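Oxalate oxidase (Hordeum vulgare, PDB 1FI2) oxidises oxalate with molecular oxygen to carbon dioxide and hydrogen peroxide as a manganese-containing homohexamer that also has superoxide dismutase activity. Local coordinates at the interface of chains A and B. Numbering follows the deposited sequence. Chains: chain A/B, Oxalate oxidase.

The interface of chains A and B. Residues chain A 51-53, 86, 164, 196-197, 201; chain B 181-182, 184.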
ATOM      1  N   PRO A  51       2.912  31.172 -23.319  1.00 11.35           N
ATOM      2  CA  PRO A  51       3.985  30.697 -24.175  1.00 10.87           C
ATOM      3  C   PRO A  51       3.745  29.286 -24.685  1.00  9.95           C
ATOM      4  O   PRO A  51       3.962  29.019 -25.871  1.00 10.09           O
ATOM      5  CB  PRO A  51       5.232  30.781 -23.305  1.00 11.20           C
ATOM      6  CG  PRO A  51       4.899  31.769 -22.240  1.00 11.39           C
ATOM      7  CD  PRO A  51       3.416  31.638 -22.006  1.00 11.48           C
ATOM      8  N   ASN A  52       3.247  28.387 -23.833  1.00  8.80           N
ATOM      9  CA  ASN A  52       2.914  27.041 -24.261  1.00  7.95           C
ATOM     10  C   ASN A  52       1.650  26.986 -25.110  1.00  7.52           C
ATOM     11  O   ASN A  52       1.568  26.045 -25.918  1.00  7.15           O
ATOM     12  CB  ASN A  52       2.703  26.071 -23.096  1.00  7.87           C
ATOM     13  CG  ASN A  52       3.945  25.750 -22.303  1.00  8.01           C
ATOM     14  OD1 ASN A  52       5.064  25.772 -22.808  1.00  7.98           O
ATOM     15  ND2 ASN A  52       3.739  25.432 -21.028  1.00  8.10           N
ATOM     16  N   GLY A  53       0.722  27.920 -25.015  1.00  6.89           N
ATOM     17  CA  GLY A  53      -0.480  27.860 -25.842  1.00  6.77           C
ATOM     18  C   GLY A  53      -1.525  26.939 -25.222  1.00  6.38           C
ATOM     19  O   GLY A  53      -2.457  26.483 -25.882  1.00  6.36           O
ATOM     20  N   PRO A  86       3.384  20.615 -22.777  1.00  4.86           N
ATOM     21  CA  PRO A  86       4.697  20.097 -23.119  1.00  4.76           C
ATOM     22  C   PRO A  86       5.066  18.797 -22.453  1.00  4.77           C
ATOM     23  O   PRO A  86       4.437  18.401 -21.484  1.00  4.85           O
ATOM     24  CB  PRO A  86       5.646  21.224 -22.714  1.00  5.17           C
ATOM     25  CG  PRO A  86       4.915  22.012 -21.685  1.00  4.99           C
ATOM     26  CD  PRO A  86       3.461  21.923 -22.075  1.00  4.87           C
ATOM     27  N   PRO A 164      10.824  20.861 -20.174  1.00  4.29           N
ATOM     28  CA  PRO A 164      11.521  22.028 -20.693  1.00  4.56           C
ATOM     29  C   PRO A 164      11.812  23.062 -19.620  1.00  4.52           C
ATOM     30  O   PRO A 164      12.957  23.487 -19.439  1.00  4.28           O
ATOM     31  CB  PRO A 164      10.603  22.568 -21.782  1.00  4.44           C
ATOM     32  CG  PRO A 164       9.748  21.405 -22.168  1.00  4.58           C
ATOM     33  CD  PRO A 164       9.543  20.627 -20.882  1.00  4.35           C
ATOM     34  N   LYS A 196      14.875  31.342 -23.219  1.00  8.68           N
ATOM     35  CA  LYS A 196      13.455  31.187 -23.467  1.00  9.00           C
ATOM     36  C   LYS A 196      12.658  30.817 -22.223  1.00  8.94           C
ATOM     37  O   LYS A 196      11.426  30.895 -22.239  1.00  8.49           O
ATOM     38  CB  LYS A 196      13.233  30.102 -24.533  1.00  9.50           C
ATOM     39  CG  LYS A 196      14.081  30.257 -25.785  1.00  9.98           C
ATOM     40  CD  LYS A 196      13.724  31.515 -26.559  1.00 10.86           C
ATOM     41  CE  LYS A 196      14.576  31.645 -27.812  1.00 11.53           C
ATOM     42  NZ  LYS A 196      14.247  32.889 -28.566  1.00 12.21           N
ATOM     43  N   PHE A 197      13.326  30.345 -21.171  1.00  9.28           N
ATOM     44  CA  PHE A 197      12.654  29.937 -19.945  1.00 10.13           C
ATOM     45  C   PHE A 197      13.086  30.756 -18.739  1.00 12.15           C
ATOM     46  O   PHE A 197      12.741  30.425 -17.599  1.00 12.17           O
ATOM     47  CB  PHE A 197      12.888  28.442 -19.659  1.00  8.61           C
ATOM     48  CG  PHE A 197      12.268  27.550 -20.704  1.00  7.46           C
ATOM     49  CD1 PHE A 197      12.982  27.197 -21.834  1.00  6.87           C
ATOM     50  CD2 PHE A 197      10.959  27.114 -20.566  1.00  7.02           C
ATOM     51  CE1 PHE A 197      12.407  26.410 -22.811  1.00  6.70           C
ATOM     52  CE2 PHE A 197      10.383  26.315 -21.536  1.00  6.48           C
ATOM     53  CZ  PHE A 197      11.109  25.967 -22.658  1.00  6.40           C
ATOM     54  N   SER A 201       8.164  30.436 -16.584  1.00 29.42           N
ATOM     55  CA  SER A 201       7.016  29.732 -17.139  1.00 30.04           C
ATOM     56  C   SER A 201       7.303  29.293 -18.572  1.00 30.15           C
ATOM     57  O   SER A 201       6.508  28.508 -19.125  1.00 30.01           O
ATOM     58  CB  SER A 201       5.764  30.607 -17.086  1.00 30.39           C
ATOM     59  OG  SER A 201       5.939  31.804 -17.823  1.00 30.79           O
ATOM     60  OXT SER A 201       8.339  29.726 -19.118  1.00 30.09           O
TER
ATOM     61  N   LYS B 181       7.613  23.930 -30.459  1.00  6.61           N
ATOM     62  CA  LYS B 181       6.641  24.660 -29.660  1.00  6.82           C
ATOM     63  C   LYS B 181       6.992  24.547 -28.177  1.00  6.97           C
ATOM     64  O   LYS B 181       6.918  25.519 -27.432  1.00  7.22           O
ATOM     65  CB  LYS B 181       5.221  24.134 -29.891  1.00  7.45           C
ATOM     66  CG  LYS B 181       4.136  24.919 -29.178  1.00  8.22           C
ATOM     67  CD  LYS B 181       3.973  26.317 -29.763  1.00  9.24           C
ATOM     68  CE  LYS B 181       2.869  27.066 -29.029  1.00 10.12           C
ATOM     69  NZ  LYS B 181       3.224  27.249 -27.593  1.00 11.98           N
ATOM     70  N   ALA B 182       7.403  23.351 -27.765  1.00  6.71           N
ATOM     71  CA  ALA B 182       7.749  23.081 -26.382  1.00  6.58           C
ATOM     72  C   ALA B 182       9.069  23.705 -25.948  1.00  6.75           C
ATOM     73  O   ALA B 182       9.160  24.151 -24.803  1.00  6.87           O
ATOM     74  CB  ALA B 182       7.810  21.572 -26.154  1.00  6.73           C
ATOM     75  N   ARG B 184      10.680  26.277 -27.588  1.00  7.46           N
ATOM     76  CA  ARG B 184      10.701  27.675 -27.999  1.00  7.77           C
ATOM     77  C   ARG B 184      11.917  28.064 -28.821  1.00  8.36           C
ATOM     78  O   ARG B 184      12.425  29.187 -28.748  1.00  8.55           O
ATOM     79  CB  ARG B 184      10.531  28.564 -26.753  1.00  7.62           C
ATOM     80  CG  ARG B 184       9.238  28.320 -25.981  1.00  7.32           C
ATOM     81  CD  ARG B 184       9.301  28.903 -24.571  1.00  7.06           C
ATOM     82  NE  ARG B 184       8.237  28.367 -23.729  1.00  7.28           N
ATOM     83  CZ  ARG B 184       8.017  28.645 -22.456  1.00  7.37           C
ATOM     84  NH1 ARG B 184       8.800  29.493 -21.798  1.00  7.80           N
ATOM     85  NH2 ARG B 184       7.007  28.063 -21.815  1.00  7.57           N
TER
HETATM   86  O   HOH W   1       7.425  24.261 -22.538  1.00  3.67           O
HETATM   87  O   HOH W   2       6.358  26.666 -25.005  1.00 10.43           O
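B:Arg184 reaches into chain A and lays its guanidinium between A:Phe197 and A:Pro51, a worked example of how a buried cation can be clamped by flat packing and in-plane acceptors together. Germin is a cupin whose hexamer is a trimer of dimers; in this patch of a two-fold symmetric interface, the end of helix 176-183 of chain B and B:Arg184, just beyond it, pack against the edge of the chain A cupin barrel and its C-terminal segment. The dense part is the sandwich. A:Phe197 CE2 sits over the middle of one guanidinium face, 3.4 Å from B:Arg184 CZ, with ring and guanidinium planes only 20° apart; CB of A:Pro51 presses on the opposite face, 3.6 Å from B:Arg184 CZ. With both faces taken, the N-H groups are used at the rim. NH1 and NH2 of B:Arg184 grip the C-terminal carboxylate of A:Ser201 end-on, NH1 to OXT at 2.7 Å and NH2 to O along a lone pair, both nearly straight, although A:Ser201 itself is poorly ordered. The second hydrogen of B:Arg184 NH1 goes to the carbonyl O of A:Lys196 at 3.0 Å. NH2 also meets the amide OD1 of A:Asn52, approaching from above the amide plane. A chain extended from CG to NE carries the group this far, while the aliphatic part of A:Lys196 runs past it in the opposite direction.

Toward B:Ala182 the fit is looser and water does the joining. NE of B:Arg184 points straight at water 2, 2.8 Å away, which also bonds A:Asn52 OD1 and the carbonyl O of B:Lys181. Water 1 links the same OD1 to the carbonyl O of B:Ala182, whose methyl CB only grazes A:Pro86 CB at 4.1 Å. Farther along, B:Lys181, bent at chi2 and chi4 (68° and 63°), curls its ammonium tip onto two backbone carbonyls: NZ meets A:Pro51 O on a lone pair at 2.6 Å, but A:Asn52 O from above its plane.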